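Local coordinates for putative carbohydrate metabolism domain-containing protein (PDB 3S30) that is a putative glycoside hydrolase that probably acts in carbohydrate metabolism, has a galactose-binding-domain-like fold and binds a sodium ion, at residues T102-F106 with I342-L347; L167-T171 with L323-K327; K220-K226 with W291-D297; V245-Y249 with A280-H286. All blocks are in the same frame, centred on the assembly; numbering follows the deposited sequence.

Contact 1. Residues T102-F106 with I342-L347; sequences TVFNF and IDDLEL. With NA (sodium ion), chain C.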
# COMPACT_ATOMS: atom_id res chain seq x y z
N THR A 102 14.29 0.10 -7.34
CA THR A 102 13.20 0.78 -8.04
C THR A 102 12.33 -0.17 -8.85
O THR A 102 11.32 0.25 -9.43
CB THR A 102 13.72 1.91 -8.93
OG1 THR A 102 14.67 1.39 -9.88
CG2 THR A 102 14.37 3.00 -8.06
N VAL A 103 12.73 -1.45 -8.88
CA VAL A 103 11.99 -2.51 -9.57
C VAL A 103 11.49 -3.48 -8.50
O VAL A 103 12.27 -3.91 -7.65
CB VAL A 103 12.91 -3.26 -10.61
CG1 VAL A 103 12.17 -4.38 -11.28
CG2 VAL A 103 13.43 -2.29 -11.65
N PHE A 104 10.21 -3.81 -8.52
CA PHE A 104 9.60 -4.62 -7.47
C PHE A 104 8.94 -5.85 -8.09
O PHE A 104 8.08 -5.74 -8.98
CB PHE A 104 8.60 -3.80 -6.62
CG PHE A 104 9.13 -2.44 -6.20
CD1 PHE A 104 10.18 -2.34 -5.30
CD2 PHE A 104 8.62 -1.27 -6.75
CE1 PHE A 104 10.70 -1.09 -4.93
CE2 PHE A 104 9.13 -0.01 -6.38
CZ PHE A 104 10.18 0.07 -5.47
N ASN A 105 9.38 -7.02 -7.61
CA ASN A 105 9.01 -8.31 -8.20
C ASN A 105 8.04 -9.12 -7.36
O ASN A 105 7.39 -10.02 -7.89
CB ASN A 105 10.27 -9.14 -8.45
CG ASN A 105 11.21 -8.48 -9.44
OD1 ASN A 105 10.93 -8.44 -10.64
ND2 ASN A 105 12.33 -7.95 -8.93
N PHE A 106 7.93 -8.83 -6.07
CA PHE A 106 7.03 -9.56 -5.17
C PHE A 106 7.34 -11.06 -5.08
O PHE A 106 6.42 -11.88 -4.93
CB PHE A 106 5.57 -9.32 -5.60
CG PHE A 106 5.27 -7.88 -5.91
CD1 PHE A 106 5.13 -6.95 -4.88
CD2 PHE A 106 5.14 -7.44 -7.22
CE1 PHE A 106 4.88 -5.61 -5.16
CE2 PHE A 106 4.87 -6.10 -7.51
CZ PHE A 106 4.73 -5.18 -6.46
N ILE A 342 -0.89 -7.64 -8.26
CA ILE A 342 0.06 -6.71 -8.85
C ILE A 342 1.35 -7.44 -9.14
O ILE A 342 1.78 -8.27 -8.36
CB ILE A 342 0.37 -5.52 -7.92
CG1 ILE A 342 -0.92 -4.81 -7.49
CG2 ILE A 342 1.30 -4.51 -8.63
CD1 ILE A 342 -1.68 -4.12 -8.67
N ASP A 343 1.98 -7.11 -10.26
CA ASP A 343 3.26 -7.69 -10.61
C ASP A 343 4.13 -6.69 -11.37
O ASP A 343 3.62 -5.71 -11.95
CB ASP A 343 3.04 -8.92 -11.47
CG ASP A 343 4.12 -9.96 -11.30
OD1 ASP A 343 5.14 -9.69 -10.62
OD2 ASP A 343 3.94 -11.07 -11.82
N ASP A 344 5.44 -6.96 -11.39
CA ASP A 344 6.42 -6.18 -12.15
C ASP A 344 6.19 -4.67 -12.04
O ASP A 344 5.97 -3.98 -13.04
CB ASP A 344 6.45 -6.64 -13.60
CG ASP A 344 6.87 -8.09 -13.74
OD1 ASP A 344 7.85 -8.48 -13.07
OD2 ASP A 344 6.25 -8.83 -14.53
N LEU A 345 6.24 -4.19 -10.81
CA LEU A 345 6.08 -2.78 -10.49
C LEU A 345 7.44 -2.09 -10.56
O LEU A 345 8.43 -2.61 -10.06
CB LEU A 345 5.49 -2.65 -9.09
CG LEU A 345 5.21 -1.25 -8.56
CD1 LEU A 345 4.03 -0.61 -9.31
CD2 LEU A 345 4.94 -1.35 -7.07
N GLU A 346 7.48 -0.92 -11.19
CA GLU A 346 8.72 -0.14 -11.26
C GLU A 346 8.45 1.34 -11.02
O GLU A 346 7.55 1.93 -11.61
CB GLU A 346 9.42 -0.33 -12.61
CG GLU A 346 10.58 0.65 -12.80
CD GLU A 346 11.48 0.32 -13.97
OE1 GLU A 346 11.07 -0.49 -14.83
OE2 GLU A 346 12.58 0.90 -14.03
N LEU A 347 9.26 1.93 -10.15
CA LEU A 347 9.31 3.39 -9.97
C LEU A 347 10.33 3.95 -10.97
O LEU A 347 11.53 3.89 -10.74
CB LEU A 347 9.70 3.71 -8.52
CG LEU A 347 9.46 5.11 -7.96
CD1 LEU A 347 7.99 5.46 -7.92
CD2 LEU A 347 10.05 5.20 -6.58
NA NA C . 6.92 -11.20 -9.86
O HOH W 1 9.95 -6.77 -12.91

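Contact 2. Residues L167-T171 with L323-K327; sequences LQLIT and LSASK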
# COMPACT_ATOMS: atom_id res chain seq x y z
N LEU A 167 2.16 -10.02 -6.10
CA LEU A 167 1.41 -9.52 -4.96
C LEU A 167 -0.06 -9.98 -5.02
O LEU A 167 -0.68 -9.99 -6.09
CB LEU A 167 1.46 -7.99 -4.93
CG LEU A 167 0.85 -7.29 -3.72
CD1 LEU A 167 1.62 -7.65 -2.48
CD2 LEU A 167 0.82 -5.75 -3.91
N GLN A 168 -0.59 -10.39 -3.87
CA GLN A 168 -1.98 -10.79 -3.72
C GLN A 168 -2.59 -9.97 -2.59
O GLN A 168 -2.31 -10.21 -1.41
CB GLN A 168 -2.09 -12.28 -3.41
CG GLN A 168 -3.52 -12.83 -3.29
CD GLN A 168 -3.54 -14.24 -2.68
OE1 GLN A 168 -3.41 -15.24 -3.39
NE2 GLN A 168 -3.69 -14.32 -1.34
N LEU A 169 -3.41 -8.99 -2.94
CA LEU A 169 -4.13 -8.21 -1.96
C LEU A 169 -5.60 -8.68 -1.97
O LEU A 169 -6.29 -8.58 -2.99
CB LEU A 169 -3.99 -6.71 -2.25
CG LEU A 169 -2.55 -6.18 -2.30
CD1 LEU A 169 -2.49 -4.68 -2.57
CD2 LEU A 169 -1.78 -6.50 -1.01
N ILE A 170 -6.04 -9.22 -0.83
CA ILE A 170 -7.43 -9.64 -0.67
C ILE A 170 -8.03 -8.97 0.58
O ILE A 170 -7.63 -9.26 1.71
CB ILE A 170 -7.55 -11.17 -0.55
CG1 ILE A 170 -6.79 -11.86 -1.68
CG2 ILE A 170 -9.01 -11.61 -0.57
CD1 ILE A 170 -6.91 -13.40 -1.67
N THR A 171 -8.96 -8.03 0.37
CA THR A 171 -9.74 -7.44 1.45
C THR A 171 -10.45 -8.54 2.26
O THR A 171 -11.10 -9.42 1.70
CB THR A 171 -10.76 -6.42 0.90
OG1 THR A 171 -10.05 -5.24 0.49
CG2 THR A 171 -11.81 -6.03 1.96
N LEU A 323 -0.66 0.61 -2.33
CA LEU A 323 -1.53 -0.24 -3.14
C LEU A 323 -2.65 -0.79 -2.24
O LEU A 323 -2.39 -1.17 -1.10
CB LEU A 323 -0.70 -1.38 -3.73
CG LEU A 323 0.62 -0.95 -4.38
CD1 LEU A 323 1.59 -2.12 -4.56
CD2 LEU A 323 0.35 -0.25 -5.70
N SER A 324 -3.89 -0.84 -2.74
CA SER A 324 -5.01 -1.34 -1.92
C SER A 324 -6.08 -2.00 -2.77
O SER A 324 -6.49 -1.45 -3.77
CB SER A 324 -5.65 -0.20 -1.12
OG SER A 324 -6.64 -0.70 -0.22
N ALA A 325 -6.57 -3.16 -2.33
CA ALA A 325 -7.68 -3.86 -3.01
C ALA A 325 -9.02 -3.13 -2.86
O ALA A 325 -9.92 -3.31 -3.69
CB ALA A 325 -7.81 -5.29 -2.51
N SER A 326 -9.15 -2.31 -1.82
CA SER A 326 -10.39 -1.54 -1.59
C SER A 326 -10.08 -0.07 -1.30
O SER A 326 -9.61 0.27 -0.22
CB SER A 326 -11.20 -2.16 -0.44
OG SER A 326 -11.46 -3.53 -0.68
N LYS A 327 -10.35 0.80 -2.26
CA LYS A 327 -10.05 2.23 -2.15
C LYS A 327 -10.42 2.79 -0.78
O LYS A 327 -9.61 3.50 -0.15
CB LYS A 327 -10.79 3.02 -3.23
CG LYS A 327 -10.65 4.56 -3.08
CD LYS A 327 -11.38 5.30 -4.20
CE LYS A 327 -11.07 6.81 -4.17
NZ LYS A 327 -11.23 7.43 -2.79

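Contact 3. Residues K220-K226 with W291-D297; sequences KLVGYYK and WTRFELD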
# COMPACT_ATOMS: atom_id res chain seq x y z
N LYS A 220 7.38 8.25 -13.14
CA LYS A 220 6.20 7.40 -13.31
C LYS A 220 6.26 6.08 -12.56
O LYS A 220 7.34 5.54 -12.26
CB LYS A 220 5.87 7.20 -14.80
CG LYS A 220 6.96 6.60 -15.64
CD LYS A 220 6.63 6.68 -17.13
CE LYS A 220 7.02 8.04 -17.73
NZ LYS A 220 6.64 8.18 -19.17
N LEU A 221 5.06 5.60 -12.23
CA LEU A 221 4.88 4.31 -11.58
C LEU A 221 4.23 3.39 -12.59
O LEU A 221 3.10 3.65 -13.03
CB LEU A 221 3.99 4.44 -10.32
CG LEU A 221 3.73 3.14 -9.53
CD1 LEU A 221 5.01 2.62 -8.86
CD2 LEU A 221 2.62 3.33 -8.50
N VAL A 222 4.93 2.34 -12.99
CA VAL A 222 4.41 1.42 -13.98
C VAL A 222 4.34 0.03 -13.35
O VAL A 222 5.15 -0.29 -12.49
CB VAL A 222 5.26 1.40 -15.30
CG1 VAL A 222 5.45 2.82 -15.85
CG2 VAL A 222 6.59 0.74 -15.10
N GLY A 223 3.37 -0.76 -13.78
CA GLY A 223 3.20 -2.13 -13.32
C GLY A 223 2.02 -2.77 -14.02
O GLY A 223 1.47 -2.21 -14.95
N TYR A 224 1.64 -3.95 -13.55
CA TYR A 224 0.53 -4.72 -14.13
C TYR A 224 -0.41 -5.15 -13.02
O TYR A 224 0.06 -5.44 -11.92
CB TYR A 224 1.06 -5.95 -14.87
CG TYR A 224 1.80 -5.63 -16.15
CD1 TYR A 224 3.11 -5.17 -16.12
CD2 TYR A 224 1.18 -5.79 -17.39
CE1 TYR A 224 3.80 -4.87 -17.29
CE2 TYR A 224 1.85 -5.48 -18.57
CZ TYR A 224 3.16 -5.03 -18.51
OH TYR A 224 3.84 -4.74 -19.67
N TYR A 225 -1.71 -5.17 -13.29
CA TYR A 225 -2.70 -5.62 -12.32
C TYR A 225 -3.79 -6.55 -12.90
O TYR A 225 -3.98 -6.65 -14.12
CB TYR A 225 -3.37 -4.41 -11.64
CG TYR A 225 -4.54 -3.84 -12.41
CD1 TYR A 225 -4.37 -2.86 -13.36
CD2 TYR A 225 -5.84 -4.30 -12.17
CE1 TYR A 225 -5.45 -2.35 -14.08
CE2 TYR A 225 -6.92 -3.79 -12.87
CZ TYR A 225 -6.72 -2.82 -13.82
OH TYR A 225 -7.79 -2.32 -14.53
N LYS A 226 -4.46 -7.25 -11.98
CA LYS A 226 -5.74 -7.89 -12.22
C LYS A 226 -6.61 -7.50 -11.02
O LYS A 226 -6.09 -7.34 -9.91
CB LYS A 226 -5.62 -9.42 -12.26
CG LYS A 226 -4.77 -10.02 -13.39
CD LYS A 226 -4.84 -11.54 -13.35
CE LYS A 226 -4.06 -12.19 -14.47
NZ LYS A 226 -4.03 -13.69 -14.39
N TRP A 291 -3.73 -9.62 -17.09
CA TRP A 291 -2.69 -8.67 -16.74
C TRP A 291 -2.81 -7.39 -17.59
O TRP A 291 -2.66 -7.42 -18.83
CB TRP A 291 -1.29 -9.28 -16.91
CG TRP A 291 -0.98 -10.29 -15.90
CD1 TRP A 291 -0.72 -11.61 -16.11
CD2 TRP A 291 -0.92 -10.08 -14.48
NE1 TRP A 291 -0.50 -12.24 -14.91
CE2 TRP A 291 -0.61 -11.33 -13.90
CE3 TRP A 291 -1.09 -8.96 -13.66
CZ2 TRP A 291 -0.47 -11.48 -12.52
CZ3 TRP A 291 -0.95 -9.12 -12.28
CH2 TRP A 291 -0.64 -10.37 -11.73
N THR A 292 -3.10 -6.29 -16.89
CA THR A 292 -3.34 -4.98 -17.50
C THR A 292 -2.29 -3.97 -17.00
O THR A 292 -2.12 -3.76 -15.79
CB THR A 292 -4.76 -4.46 -17.15
OG1 THR A 292 -5.76 -5.40 -17.61
CG2 THR A 292 -5.02 -3.08 -17.77
N ARG A 293 -1.60 -3.34 -17.94
CA ARG A 293 -0.58 -2.35 -17.63
C ARG A 293 -1.17 -1.04 -17.13
O ARG A 293 -2.20 -0.59 -17.62
CB ARG A 293 0.26 -2.05 -18.88
CG ARG A 293 1.50 -1.22 -18.58
CD ARG A 293 2.51 -1.43 -19.66
NE ARG A 293 3.77 -0.74 -19.44
CZ ARG A 293 3.97 0.56 -19.66
NH1 ARG A 293 2.98 1.35 -20.08
NH2 ARG A 293 5.17 1.08 -19.44
N PHE A 294 -0.49 -0.44 -16.17
CA PHE A 294 -0.77 0.93 -15.75
C PHE A 294 0.50 1.76 -15.84
O PHE A 294 1.61 1.24 -15.78
CB PHE A 294 -1.41 0.98 -14.34
CG PHE A 294 -0.59 0.34 -13.23
CD1 PHE A 294 0.34 1.09 -12.52
CD2 PHE A 294 -0.79 -0.99 -12.86
CE1 PHE A 294 1.10 0.51 -11.48
CE2 PHE A 294 -0.04 -1.58 -11.83
CZ PHE A 294 0.90 -0.82 -11.14
N GLU A 295 0.32 3.07 -16.05
CA GLU A 295 1.44 3.99 -16.19
C GLU A 295 1.02 5.35 -15.65
O GLU A 295 0.43 6.15 -16.38
CB GLU A 295 1.87 4.09 -17.67
CG GLU A 295 3.09 5.01 -17.91
CD GLU A 295 3.48 5.12 -19.38
OE1 GLU A 295 3.15 4.22 -20.19
OE2 GLU A 295 4.14 6.13 -19.74
N LEU A 296 1.33 5.60 -14.38
CA LEU A 296 0.90 6.83 -13.70
C LEU A 296 2.04 7.84 -13.66
O LEU A 296 3.08 7.58 -13.07
CB LEU A 296 0.44 6.51 -12.27
CG LEU A 296 -0.42 5.24 -12.09
CD1 LEU A 296 -0.80 5.04 -10.63
CD2 LEU A 296 -1.67 5.29 -12.99
N ASP A 297 1.86 8.98 -14.32
CA ASP A 297 2.88 10.04 -14.31
C ASP A 297 2.82 10.81 -13.00
O ASP A 297 1.74 11.17 -12.51
CB ASP A 297 2.67 11.03 -15.47
CG ASP A 297 2.98 10.43 -16.85
OD1 ASP A 297 4.17 10.20 -17.16
OD2 ASP A 297 2.03 10.24 -17.64

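Contact 4. Residues V245-Y249 with A280-H286; sequences VFNIY and AVITDTH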
# COMPACT_ATOMS: atom_id res chain seq x y z
N VAL A 245 -13.92 -0.63 -5.56
CA VAL A 245 -12.81 -0.21 -6.41
C VAL A 245 -11.53 -0.21 -5.60
O VAL A 245 -11.56 -0.09 -4.37
CB VAL A 245 -13.07 1.17 -7.12
CG1 VAL A 245 -14.44 1.17 -7.86
CG2 VAL A 245 -12.97 2.36 -6.13
N PHE A 246 -10.42 -0.40 -6.30
CA PHE A 246 -9.11 -0.48 -5.68
C PHE A 246 -8.39 0.85 -5.84
O PHE A 246 -8.85 1.72 -6.56
CB PHE A 246 -8.30 -1.62 -6.31
CG PHE A 246 -7.84 -1.36 -7.74
CD1 PHE A 246 -6.62 -0.75 -7.99
CD2 PHE A 246 -8.60 -1.78 -8.82
CE1 PHE A 246 -6.17 -0.54 -9.30
CE2 PHE A 246 -8.16 -1.58 -10.13
CZ PHE A 246 -6.95 -0.95 -10.37
N ASN A 247 -7.25 1.00 -5.18
CA ASN A 247 -6.46 2.21 -5.36
C ASN A 247 -4.99 1.87 -5.56
O ASN A 247 -4.48 0.90 -5.02
CB ASN A 247 -6.65 3.19 -4.19
CG ASN A 247 -6.32 4.65 -4.57
OD1 ASN A 247 -5.90 4.93 -5.68
ND2 ASN A 247 -6.49 5.56 -3.63
N ILE A 248 -4.33 2.67 -6.40
CA ILE A 248 -2.89 2.64 -6.56
C ILE A 248 -2.44 4.09 -6.65
O ILE A 248 -3.00 4.88 -7.43
CB ILE A 248 -2.46 1.89 -7.86
CG1 ILE A 248 -2.83 0.40 -7.78
CG2 ILE A 248 -0.93 2.03 -8.11
CD1 ILE A 248 -2.36 -0.40 -9.04
N TYR A 249 -1.45 4.45 -5.83
CA TYR A 249 -0.81 5.76 -5.94
C TYR A 249 0.60 5.77 -5.34
O TYR A 249 1.05 4.82 -4.70
CB TYR A 249 -1.68 6.84 -5.29
CG TYR A 249 -1.84 6.75 -3.79
CD1 TYR A 249 -2.83 5.95 -3.23
CD2 TYR A 249 -1.03 7.48 -2.93
CE1 TYR A 249 -3.00 5.87 -1.87
CE2 TYR A 249 -1.18 7.39 -1.55
CZ TYR A 249 -2.17 6.57 -1.03
OH TYR A 249 -2.36 6.48 0.33
N ALA A 280 1.29 10.52 -7.89
CA ALA A 280 0.85 9.73 -9.03
C ALA A 280 -0.35 8.90 -8.59
O ALA A 280 -0.23 8.09 -7.68
CB ALA A 280 1.97 8.84 -9.53
N VAL A 281 -1.50 9.11 -9.23
CA VAL A 281 -2.76 8.50 -8.82
C VAL A 281 -3.45 7.80 -9.98
O VAL A 281 -3.65 8.39 -11.04
CB VAL A 281 -3.73 9.57 -8.21
CG1 VAL A 281 -5.02 8.92 -7.65
CG2 VAL A 281 -3.02 10.36 -7.10
N ILE A 282 -3.82 6.53 -9.79
CA ILE A 282 -4.51 5.79 -10.86
C ILE A 282 -5.93 6.32 -11.04
O ILE A 282 -6.59 6.70 -10.09
CB ILE A 282 -4.54 4.28 -10.58
CG1 ILE A 282 -4.85 3.50 -11.86
CG2 ILE A 282 -5.53 3.96 -9.47
CD1 ILE A 282 -4.33 2.08 -11.86
N THR A 283 -6.39 6.35 -12.29
CA THR A 283 -7.75 6.78 -12.58
C THR A 283 -8.58 5.62 -13.16
O THR A 283 -9.69 5.37 -12.70
CB THR A 283 -7.76 8.06 -13.48
OG1 THR A 283 -7.08 7.83 -14.71
CG2 THR A 283 -7.06 9.23 -12.74
N ASP A 284 -8.03 4.88 -14.13
CA ASP A 284 -8.71 3.71 -14.68
C ASP A 284 -8.53 2.54 -13.73
O ASP A 284 -7.40 2.07 -13.50
CB ASP A 284 -8.17 3.36 -16.06
CG ASP A 284 -9.08 2.44 -16.85
OD1 ASP A 284 -9.76 1.60 -16.23
OD2 ASP A 284 -9.12 2.56 -18.10
N THR A 285 -9.64 2.06 -13.18
CA THR A 285 -9.62 1.10 -12.06
C THR A 285 -10.52 -0.15 -12.32
O THR A 285 -10.91 -0.83 -11.36
CB THR A 285 -10.06 1.84 -10.78
OG1 THR A 285 -9.47 1.24 -9.64
CG2 THR A 285 -11.56 1.89 -10.64
N HIS A 286 -10.81 -0.43 -13.59
CA HIS A 286 -11.76 -1.48 -13.99
C HIS A 286 -11.34 -2.91 -13.60
O HIS A 286 -10.16 -3.21 -13.45
CB HIS A 286 -12.06 -1.44 -15.52
CG HIS A 286 -10.90 -1.82 -16.39
ND1 HIS A 286 -9.94 -0.93 -16.79
CD2 HIS A 286 -10.56 -3.01 -16.96
CE1 HIS A 286 -9.04 -1.54 -17.55
NE2 HIS A 286 -9.40 -2.81 -17.67

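Contact 1. Residues T102-F106 with I342-L347
An antiparallel strand pairing joins the start of the modelled chain to its last strand, with a sodium ion bound where the two segments draw apart. The short strand 103-104 runs against the C-terminal half of strand 339-349. Three backbone hydrogen bonds hold it: Leu-347 N to Thr-102 O (2.8 Å), Phe-104 N to Leu-345 O (2.6 Å) and Leu-345 N to Phe-104 O (3.0 Å). Phe-104 and Leu-345 form the hydrogen-bonded pair and share the buried face, where Phe-104 CD2 lies 3.7 Å from Leu-345 CD2; Val-103 and Glu-346 occupy the other face. The chain turns a corner at Asp-344, within strand 339-349 of a fold classed as galactose-binding-domain-like, and the metal site is built beside it. Sodium is bound by Asn-105 O at 2.3 Å and Asp-343 OD1 at 2.5 Å, while Glu-107 and Asn-165 complete the set. Asp-343 OD1 also accepts a hydrogen bond from Asp-344 N (2.9 Å), and its OD2 is held by the backbone of Arg-162. A water bridges Asn-105 OD1 (3.0 Å) and Asp-344 OD1 (2.7 Å); beyond it, Asn-105 ND2 reaches Glu-124, and Asp-344 OD2 meets Arg-162 and Thr-163. Beneath the site Phe-106 turns inward, its ring edge against Leu-345, with Phe-106 CZ 3.7 Å from Leu-345 CB.

Contact 2. Residues L167-T171 with L323-K327
Leu-167, Leu-169 and Thr-171 alternate along one face of their strand and point toward 323-327, which approaches side chain to side chain. Leu-167 (t, p) brings its CD2 to 3.8 Å from Leu-323 CD1. Leu-169 takes the m, t rotamer, which extends the side chain so that its CD1 comes 3.9 Å from Leu-323 CB; nearer the backbone, Leu-169 CB packs on Ala-325 CB at 4.1 Å, where the small methyl lets the chains close in. Thr-171 and Ser-326, both in the m well at chi1, bring their hydroxyls together: Thr-171 OG1 donates to Ser-326 OG at 2.5 Å, a short bond in a buried setting, and Ser-326 OG is also bonded to Asp-244. The contact is thus apolar at its strand end and polar where both chains leave their strands. Strand 166-173 is paired with 339-349, whose Leu-340 packs on Ala-325, while strand 185-191 neighbours both strands, with Leu-190 against Leu-167 and Ala-187 against Ser-324.

Contact 3. Residues K220-K226 with W291-D297
Phe-294 fills the apolar centre, its ring lying over Gly-223: Gly-223 CA is 3.8 Å from the ring centroid, and a CB at that position would fall 2.6 Å from Phe-294 CZ, a clash. Around it on the same buried face, Leu-221 CG lies 4.2 Å from Phe-294 CE1 and Tyr-225 CD1 4.1 Å from Phe-294 CD2; Leu-345 and Ile-248, from strands 339-349 and 247-254, also touch Phe-294. The backbones form a regular antiparallel pair, crossing at 143°, with hydrogen-bonded pairs Leu-221/Leu-296, Gly-223/Phe-294 and Tyr-225/Thr-292. Leu-221 N to Leu-296 O and Phe-294 N to Gly-223 O both span 2.9 Å; Gly-223 N to Phe-294 O, at 3.3 Å, is weak. On the outer face Arg-293 CB sits off-centre over the Tyr-224 ring, 4.2 Å from its centroid. At one end Lys-226 lies across Trp-291, its CE 3.5 Å and its NZ 4.2 Å from the centroid of the five-membered ring, a CH-pi and cation-pi pair. Toward the other end runs a salt-bridge network: Arg-293 NH1 to Glu-295 OE1 (2.9 Å), Glu-295 OE2 to Lys-220 NZ (3.3 Å), and a long bridge from Lys-220 NZ to Asp-297 OD1 (3.8 Å). The pair is thus amphipathic: Leu-221, Phe-294 and Tyr-225 face the core, while the other face mixes Val-222 and Tyr-224 with charges, as suits 291-297 at the sheet's edge.

Contact 4. Residues V245-Y249 with A280-H286
Ile-282 N donates to Ile-248 O at 3.0 Å, the one backbone hydrogen bond between these segments. A weak second link has Thr-285 OG1 donating to Phe-246 O at 3.2 Å. Within 280-286, His-286 ND1 bonds to Asp-284 OD1 at 2.6 Å, tying the loop to itself, while His-286 O accepts a hydrogen bond from Tyr-225. Next to the first bond, Tyr-249 and Val-281 form an antiparallel non-hydrogen-bonded pair, with a CA-H...O contact from Tyr-249 CA to Ala-280 O (3.0 Å). The packing spreads from there: Ile-282 CG2 lies 4.0 Å from Ile-248 CB, and Ile-282 CD1 4.1 Å from Phe-246 CE1. Thr-285 OG1 stands over a face of the Phe-246 ring, 3.1 Å from CE2 of Phe-246, and Thr-285 CG2 touches Val-245 CB at 3.9 Å. Tyr-225 and Tyr-227 meet the same phenylalanine ring. The antiparallel pairing ends where strand 276-281 gives way to an ordered loop that stays against its partner, consistent with the beta-sandwich of galactose-binding-like domains.

All four contacts lie in one large antiparallel sheet. Along the chain they nest: 245-249/280-286 lies inside the loop closed by contact 3, which lies inside that of contact 2, and contact 1 encloses them all. Strand 339-349 serves contact 1 and neighbours strands of contacts 2 and 3, through the probable hydrogen bonds Leu-167 N to Ile-342 O (2.9 Å) and Glu-346 N to Val-222 O (2.7 Å). Contacts 3 and 4 have centres about 9 Å apart, contacts 1 and 4 about 16 Å; even these touch, at Ile-342 and Ile-248. Distant sequence is thereby gathered into one domain, whose sodium site lies at contact 1.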